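Local coordinates for vitamin B12-binding protein (Vibrio cholerae O395, PDB 5YSC) that binds vitamin B12 in the periplasm and probably delivers it to the BtuC subunits of the BtuCD importer, at residues R91-A94 with K95-L99; L111-I114 with A115-I118; Q143-R146 with T147-S151. All coordinates share one frame; numbering follows the deposited sequence.

Interaction 1. Residues R91-A94 with K95-L99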
loop_
_atom_site.group_PDB
_atom_site.type_symbol
_atom_site.label_atom_id
_atom_site.label_comp_id
_atom_site.label_asym_id
_atom_site.label_seq_id
_atom_site.Cartn_x
_atom_site.Cartn_y
_atom_site.Cartn_z
ATOM N N ARG A 91 -13.258 9.640 13.110
ATOM C CA ARG A 91 -14.514 9.718 13.841
ATOM C C ARG A 91 -15.335 8.457 13.651
ATOM O O ARG A 91 -15.930 7.941 14.598
ATOM C CB ARG A 91 -15.314 10.943 13.380
ATOM C CG ARG A 91 -16.691 11.041 14.014
ATOM C CD ARG A 91 -17.411 12.301 13.608
ATOM N NE ARG A 91 -18.785 12.320 14.090
ATOM C CZ ARG A 91 -19.169 12.724 15.298
ATOM N NH1 ARG A 91 -20.461 12.705 15.618
ATOM N NH2 ARG A 91 -18.282 13.127 16.196
ATOM N N GLU A 92 -15.397 7.948 12.414
ATOM C CA GLU A 92 -16.246 6.794 12.172
ATOM C C GLU A 92 -15.677 5.533 12.817
ATOM O O GLU A 92 -16.446 4.686 13.303
ATOM C CB GLU A 92 -16.468 6.630 10.666
ATOM C CG GLU A 92 -17.588 7.484 10.125
ATOM C CD GLU A 92 -17.096 8.672 9.355
ATOM O OE1 GLU A 92 -17.431 8.801 8.135
ATOM O OE2 GLU A 92 -16.359 9.480 9.964
ATOM N N LEU A 93 -14.342 5.360 12.807
ATOM C CA LEU A 93 -13.737 4.239 13.525
ATOM C C LEU A 93 -13.993 4.352 15.009
ATOM O O LEU A 93 -14.309 3.359 15.673
ATOM C CB LEU A 93 -12.237 4.178 13.284
ATOM C CG LEU A 93 -11.681 3.738 11.959
ATOM C CD1 LEU A 93 -10.168 3.624 12.095
ATOM C CD2 LEU A 93 -12.306 2.424 11.551
ATOM N N ALA A 94 -13.855 5.564 15.557
ATOM C CA ALA A 94 -14.148 5.739 16.972
ATOM C C ALA A 94 -15.593 5.363 17.253
ATOM O O ALA A 94 -15.887 4.670 18.237
ATOM C CB ALA A 94 -13.857 7.184 17.411
ATOM N N LYS A 95 -16.511 5.775 16.373
ATOM C CA LYS A 95 -17.914 5.385 16.537
ATOM C C LYS A 95 -18.049 3.874 16.586
ATOM O O LYS A 95 -18.736 3.326 17.456
ATOM C CB LYS A 95 -18.773 5.953 15.404
ATOM C CG LYS A 95 -19.769 7.021 15.819
ATOM C CD LYS A 95 -19.624 8.296 15.015
ATOM C CE LYS A 95 -20.282 8.196 13.658
ATOM N NZ LYS A 95 -19.791 9.179 12.610
ATOM N N LEU A 96 -17.399 3.176 15.646
ATOM C CA LEU A 96 -17.475 1.717 15.626
ATOM C C LEU A 96 -16.935 1.116 16.916
ATOM O O LEU A 96 -17.469 0.110 17.415
ATOM C CB LEU A 96 -16.710 1.175 14.411
ATOM C CG LEU A 96 -17.381 1.454 13.073
ATOM C CD1 LEU A 96 -16.444 0.972 11.951
ATOM C CD2 LEU A 96 -18.751 0.806 12.970
ATOM N N ARG A 97 -15.847 1.680 17.443
ATOM C CA ARG A 97 -15.325 1.206 18.714
ATOM C C ARG A 97 -16.345 1.457 19.817
ATOM O O ARG A 97 -16.593 0.588 20.655
ATOM C CB ARG A 97 -13.997 1.887 19.048
ATOM C CG ARG A 97 -12.816 1.451 18.182
ATOM C CD ARG A 97 -11.444 1.896 18.737
ATOM N NE ARG A 97 -11.273 3.348 18.788
ATOM C CZ ARG A 97 -10.867 4.100 17.761
ATOM N NH1 ARG A 97 -10.594 3.536 16.573
ATOM N NH2 ARG A 97 -10.726 5.422 17.915
ATOM N N GLN A 98 -16.967 2.637 19.809
ATOM C CA GLN A 98 -17.901 2.975 20.880
ATOM C C GLN A 98 -19.148 2.113 20.800
ATOM O O GLN A 98 -19.770 1.821 21.827
ATOM C CB GLN A 98 -18.216 4.485 20.839
ATOM C CG GLN A 98 -17.315 5.299 21.828
ATOM C CD GLN A 98 -17.177 6.805 21.507
ATOM O OE1 GLN A 98 -17.676 7.297 20.484
ATOM N NE2 GLN A 98 -16.484 7.530 22.395
ATOM N N LEU A 99 -19.492 1.650 19.602
ATOM C CA LEU A 99 -20.626 0.762 19.410
ATOM C C LEU A 99 -20.340 -0.667 19.844
ATOM O O LEU A 99 -21.255 -1.491 19.793
ATOM C CB LEU A 99 -21.042 0.771 17.948
ATOM C CG LEU A 99 -21.818 1.993 17.467
ATOM C CD1 LEU A 99 -21.929 1.976 15.932
ATOM C CD2 LEU A 99 -23.185 1.978 18.099
#
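Lys95 N donates to Arg91 O at 2.9 Å, one of four i to i+4 backbone bonds that join 91-94 to 95-99. Leu96, Arg97 and Gln98 repeat the pattern onto Glu92, Leu93 and Ala94. Gln98 N lies 2.8 Å from Ala94 O.

Charged side chains gather along one flank. The Lys95 chain turns at chi2 and chi3 and runs back toward the start of the helix, beside Glu92. Lys95 NZ stops 4.3 Å from Glu92 OE2, near enough for attraction between opposite charges but not in contact. The same ammonium is 3.6 Å from Arg91 NE, a like-charge approach that the carboxylate probably eases. Arg91 itself is extended and crosses Lys95 at a slant, and Lys95 CD lies over one face of its guanidinium.

Arg97 also folds back, through the bend at chi3 (-64°). One face of the Arg97 guanidinium lies over Ala94 CA and Leu93 O, toward its rim. Arg97 NH2 is 3.6 Å from Ala94 CB, and Arg97 NH1 is 3.7 Å from Leu93 CB.

The apolar contact is looser: Leu93 CD2 and Leu96 CD1 are 4.4 Å apart. Both leucines are buried. Leu93 meets Ala83, and Leu96 packs on Ile81, Ile103 and Ile73. This is an amphipathic helix, the connecting helix of the beta-alpha-beta unit formed with parallel strands 80-83 and 103-105.

Interaction 2. Residues L111-I114 with A115-I118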
loop_
_atom_site.group_PDB
_atom_site.type_symbol
_atom_site.label_atom_id
_atom_site.label_comp_id
_atom_site.label_asym_id
_atom_site.label_seq_id
_atom_site.Cartn_x
_atom_site.Cartn_y
_atom_site.Cartn_z
ATOM N N LEU A 111 7.235 -3.358 6.044
ATOM C CA LEU A 111 7.020 -4.598 5.293
ATOM C C LEU A 111 6.770 -5.778 6.216
ATOM O O LEU A 111 5.932 -6.629 5.940
ATOM C CB LEU A 111 8.227 -4.889 4.397
ATOM C CG LEU A 111 8.311 -3.966 3.185
ATOM C CD1 LEU A 111 9.714 -3.962 2.671
ATOM C CD2 LEU A 111 7.296 -4.397 2.073
ATOM N N ASP A 112 7.484 -5.847 7.331
ATOM C CA ASP A 112 7.245 -6.959 8.231
ATOM C C ASP A 112 5.834 -6.908 8.814
ATOM O O ASP A 112 5.268 -7.952 9.125
ATOM C CB ASP A 112 8.313 -6.971 9.341
ATOM C CG ASP A 112 9.728 -7.252 8.797
ATOM O OD1 ASP A 112 10.089 -8.410 8.586
ATOM O OD2 ASP A 112 10.465 -6.307 8.559
ATOM N N GLU A 113 5.240 -5.713 8.925
ATOM C CA GLU A 113 3.876 -5.598 9.429
ATOM C C GLU A 113 2.850 -6.326 8.548
ATOM O O GLU A 113 1.758 -6.686 9.016
ATOM C CB GLU A 113 3.494 -4.115 9.573
ATOM C CG GLU A 113 4.021 -3.518 10.896
ATOM C CD GLU A 113 3.807 -2.025 11.072
ATOM O OE1 GLU A 113 3.501 -1.255 10.130
ATOM O OE2 GLU A 113 4.028 -1.593 12.224
ATOM N N ILE A 114 3.149 -6.515 7.259
ATOM C CA ILE A 114 2.209 -7.238 6.412
ATOM C C ILE A 114 2.086 -8.667 6.902
ATOM O O ILE A 114 0.993 -9.206 7.037
ATOM C CB ILE A 114 2.637 -7.178 4.926
ATOM C CG1 ILE A 114 2.634 -5.715 4.448
ATOM C CG2 ILE A 114 1.704 -8.010 4.070
ATOM C CD1 ILE A 114 3.239 -5.488 3.095
ATOM N N ALA A 115 3.211 -9.319 7.109
ATOM C CA ALA A 115 3.158 -10.669 7.631
ATOM C C ALA A 115 2.524 -10.689 9.020
ATOM O O ALA A 115 1.715 -11.575 9.323
ATOM C CB ALA A 115 4.559 -11.264 7.663
ATOM N N ASP A 116 2.847 -9.697 9.851
ATOM C CA ASP A 116 2.244 -9.612 11.183
ATOM C C ASP A 116 0.725 -9.539 11.078
ATOM O O ASP A 116 0.003 -10.185 11.843
ATOM C CB ASP A 116 2.755 -8.375 11.949
ATOM C CG ASP A 116 4.249 -8.379 12.232
ATOM O OD1 ASP A 116 4.922 -9.438 12.215
ATOM O OD2 ASP A 116 4.736 -7.263 12.498
ATOM N N ASN A 117 0.227 -8.687 10.177
ATOM C CA ASN A 117 -1.213 -8.602 9.925
ATOM C C ASN A 117 -1.826 -9.963 9.574
ATOM O O ASN A 117 -2.881 -10.332 10.092
ATOM C CB ASN A 117 -1.495 -7.623 8.775
ATOM C CG ASN A 117 -1.736 -6.211 9.225
ATOM O OD1 ASN A 117 -2.879 -5.833 9.546
ATOM N ND2 ASN A 117 -0.728 -5.387 9.102
ATOM N N ILE A 118 -1.216 -10.687 8.631
ATOM C CA ILE A 118 -1.760 -11.956 8.192
ATOM C C ILE A 118 -1.778 -12.944 9.346
ATOM O O ILE A 118 -2.775 -13.649 9.543
ATOM C CB ILE A 118 -0.960 -12.508 6.995
ATOM C CG1 ILE A 118 -1.037 -11.529 5.822
ATOM C CG2 ILE A 118 -1.498 -13.898 6.587
ATOM C CD1 ILE A 118 -0.102 -11.862 4.623
#
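Glu113 O takes two hydrogen bonds from Asn117. The backbone N of Asn117 lies 2.8 Å from Glu113 O in the usual i to i+4 bond. The side-chain ND2 of Asn117 reaches the same Glu113 O, also at 2.8 Å. The two donors come from opposite faces of the carbonyl plane. ND2 stands well above that plane, 49° out of it, and is not on a lone pair. The chi1 of Asn117 (-91°) helps bring the amide back over the preceding turn. The rest of this amide is also satisfied: ND2 gives a second bond to Gln107 O, and OD1 bonds to Ser106 OG. Asn117 thus joins the helix to the segment that leads out of strand 103-105.

These residues lie in the N-terminal part of helix 112-122 in the Fe/B12 periplasmic-binding fold, packed between helix 128-148 and helix 28-36. Asp116 N bonds to Asp112 O at 3.1 Å. Ile118 N continues the series to Ile114 O, also at 3.1 Å.

The carboxylates find their main partners beyond this turn. Asp116 OD1 forms a salt bridge with Arg139, and Asp112 OD2 forms one with Arg146. Glu113 OE1 accepts from Lys109 N. Glu113 CG passes 4.1 Å from Asp116 OD2, and the two carboxylate planes are 65° apart. Their acid groups stay separate, with Glu113 OE2 5.7 Å from Asp116 OD2.

On the buried side, Ile114 CG2 lies 4.3 Å from Ile118 CD1. Both isoleucines rest on Ile33 of helix 28-36. Ile114 also meets Phe138, and Ile118 meets Pro252.

Interaction 3. Residues Q143-R146 with T147-S151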
loop_
_atom_site.group_PDB
_atom_site.type_symbol
_atom_site.label_atom_id
_atom_site.label_comp_id
_atom_site.label_asym_id
_atom_site.label_seq_id
_atom_site.Cartn_x
_atom_site.Cartn_y
_atom_site.Cartn_z
ATOM N N GLN A 143 12.661 -12.140 3.146
ATOM C CA GLN A 143 14.060 -12.420 3.445
ATOM C C GLN A 143 14.857 -12.590 2.159
ATOM O O GLN A 143 15.959 -12.044 2.013
ATOM C CB GLN A 143 14.149 -13.675 4.305
ATOM C CG GLN A 143 15.546 -14.220 4.534
ATOM C CD GLN A 143 16.472 -13.238 5.210
ATOM O OE1 GLN A 143 16.042 -12.356 5.962
ATOM N NE2 GLN A 143 17.766 -13.388 4.946
ATOM N N ASP A 144 14.307 -13.344 1.215
ATOM C CA ASP A 144 14.998 -13.524 -0.054
ATOM C C ASP A 144 15.227 -12.186 -0.735
ATOM O O ASP A 144 16.318 -11.916 -1.246
ATOM C CB ASP A 144 14.193 -14.454 -0.962
ATOM C CG ASP A 144 14.128 -15.883 -0.454
ATOM O OD1 ASP A 144 14.997 -16.279 0.359
ATOM O OD2 ASP A 144 13.187 -16.605 -0.859
ATOM N N LEU A 145 14.200 -11.330 -0.761
ATOM C CA LEU A 145 14.350 -10.049 -1.435
ATOM C C LEU A 145 15.370 -9.162 -0.739
ATOM O O LEU A 145 16.143 -8.464 -1.405
ATOM C CB LEU A 145 13.003 -9.353 -1.528
ATOM C CG LEU A 145 11.998 -10.008 -2.457
ATOM C CD1 LEU A 145 10.592 -9.453 -2.186
ATOM C CD2 LEU A 145 12.410 -9.782 -3.920
ATOM N N ARG A 146 15.367 -9.136 0.600
ATOM C CA ARG A 146 16.339 -8.313 1.307
ATOM C C ARG A 146 17.754 -8.751 0.938
ATOM O O ARG A 146 18.612 -7.922 0.628
ATOM C CB ARG A 146 16.094 -8.395 2.822
ATOM C CG ARG A 146 14.814 -7.678 3.305
ATOM C CD ARG A 146 14.548 -7.840 4.805
ATOM N NE ARG A 146 13.641 -6.789 5.274
ATOM C CZ ARG A 146 12.731 -6.936 6.231
ATOM N NH1 ARG A 146 12.621 -8.084 6.879
ATOM N NH2 ARG A 146 11.954 -5.911 6.547
ATOM N N THR A 147 17.990 -10.061 0.907
ATOM C CA THR A 147 19.299 -10.564 0.502
ATOM C C THR A 147 19.616 -10.151 -0.929
ATOM O O THR A 147 20.689 -9.609 -1.213
ATOM C CB THR A 147 19.327 -12.087 0.644
ATOM O OG1 THR A 147 19.089 -12.460 2.020
ATOM C CG2 THR A 147 20.673 -12.644 0.167
ATOM N N GLN A 148 18.670 -10.365 -1.838
ATOM C CA GLN A 148 18.945 -10.202 -3.261
ATOM C C GLN A 148 19.254 -8.761 -3.631
ATOM O O GLN A 148 20.034 -8.517 -4.560
ATOM C CB GLN A 148 17.752 -10.711 -4.077
ATOM C CG GLN A 148 17.893 -10.550 -5.590
ATOM C CD GLN A 148 16.716 -11.153 -6.330
ATOM O OE1 GLN A 148 15.915 -11.890 -5.753
ATOM N NE2 GLN A 148 16.599 -10.834 -7.607
ATOM N N TYR A 149 18.645 -7.794 -2.955
ATOM C CA TYR A 149 18.734 -6.392 -3.365
ATOM C C TYR A 149 19.556 -5.563 -2.386
ATOM O O TYR A 149 19.391 -4.340 -2.287
ATOM C CB TYR A 149 17.339 -5.792 -3.554
ATOM C CG TYR A 149 16.694 -6.364 -4.776
ATOM C CD1 TYR A 149 17.253 -6.148 -6.021
ATOM C CD2 TYR A 149 15.578 -7.182 -4.683
ATOM C CE1 TYR A 149 16.700 -6.701 -7.160
ATOM C CE2 TYR A 149 15.012 -7.739 -5.815
ATOM C CZ TYR A 149 15.584 -7.484 -7.051
ATOM O OH TYR A 149 15.026 -8.028 -8.184
ATOM N N ALA A 150 20.460 -6.226 -1.669
ATOM C CA ALA A 150 21.341 -5.518 -0.753
ATOM C C ALA A 150 22.318 -4.642 -1.521
ATOM O O ALA A 150 22.529 -3.469 -1.178
ATOM C CB ALA A 150 22.076 -6.537 0.114
ATOM N N SER A 151 22.880 -5.190 -2.603
ATOM C CA SER A 151 23.931 -4.509 -3.354
ATOM C C SER A 151 23.487 -3.149 -3.867
ATOM O O SER A 151 24.346 -2.308 -4.171
ATOM C CB SER A 151 24.395 -5.376 -4.527
ATOM O OG SER A 151 23.472 -6.423 -4.780
#
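The backbone keeps i to i+4 bonds from Thr147 N to Gln143 O, Gln148 N to Asp144 O and Tyr149 N to Leu145 O, and leaves helical angles at Tyr149 (phi/psi -111/25°). After the last of these, Ala150 N makes a weak bond to Thr147 O.

Gln143 O has a second donor. Thr147 OG1 gives it a hydrogen bond at 3.2 Å, while Thr147 N comes from the opposite face of the carbonyl plane. The hydroxyl sits beside its own backbone N (chi1 -60°), which turns it back to the carbonyl one turn earlier. The Gln143 chain bends at chi2 and crosses Thr147 at a slant. Gln143 NE2 comes 3.3 Å from Thr147 OG1, but the angle is too poor for a hydrogen bond.

Leu145 and Tyr149 lie side by side and point the same way. Leu145 CD2 meets the ring of Tyr149 at its edge, in plane, 3.8 Å from CE2. Gln148 CG covers one face of the ring, 4.0 Å above its centre. Both Leu145 and Tyr149 are buried against helix 254-267. Leu145 packs on Leu255 and Val258, and Tyr149 on Glu259 and Cys262. The phenol OH of Tyr149 makes a weak hydrogen bond with Thr263 OG1.

Arg146 runs as an extended chain toward helix 112-122, where Asp112 takes up its guanidinium. The arrangement is the C-terminal end of the long helix 128-148. In this fold, that helix crosses from the N-terminal lobe to the C-terminal lobe, the rigid connection typical of B12- and siderophore-binding periplasmic proteins.

From the N terminus the three contacts come in series. None nests in or crosses another, and each closes just one or two helical turns. Interaction 1 comes first, on the helix between strands 80-83 and 103-105. Strand 103-105 then leads to interaction 2, at the start of helix 112-122, with its nearest atoms about 12 Å from interaction 1. The next helix, 128-148, ends in interaction 3. Interactions 2 and 3 touch through the salt bridge of Asp112 OD2 with Arg146 NH2, 2.5 Å apart, which ties these successive helices together. Interactions 1 and 3 lie on opposite sides of the chain's centre, with centres about 41 Å apart.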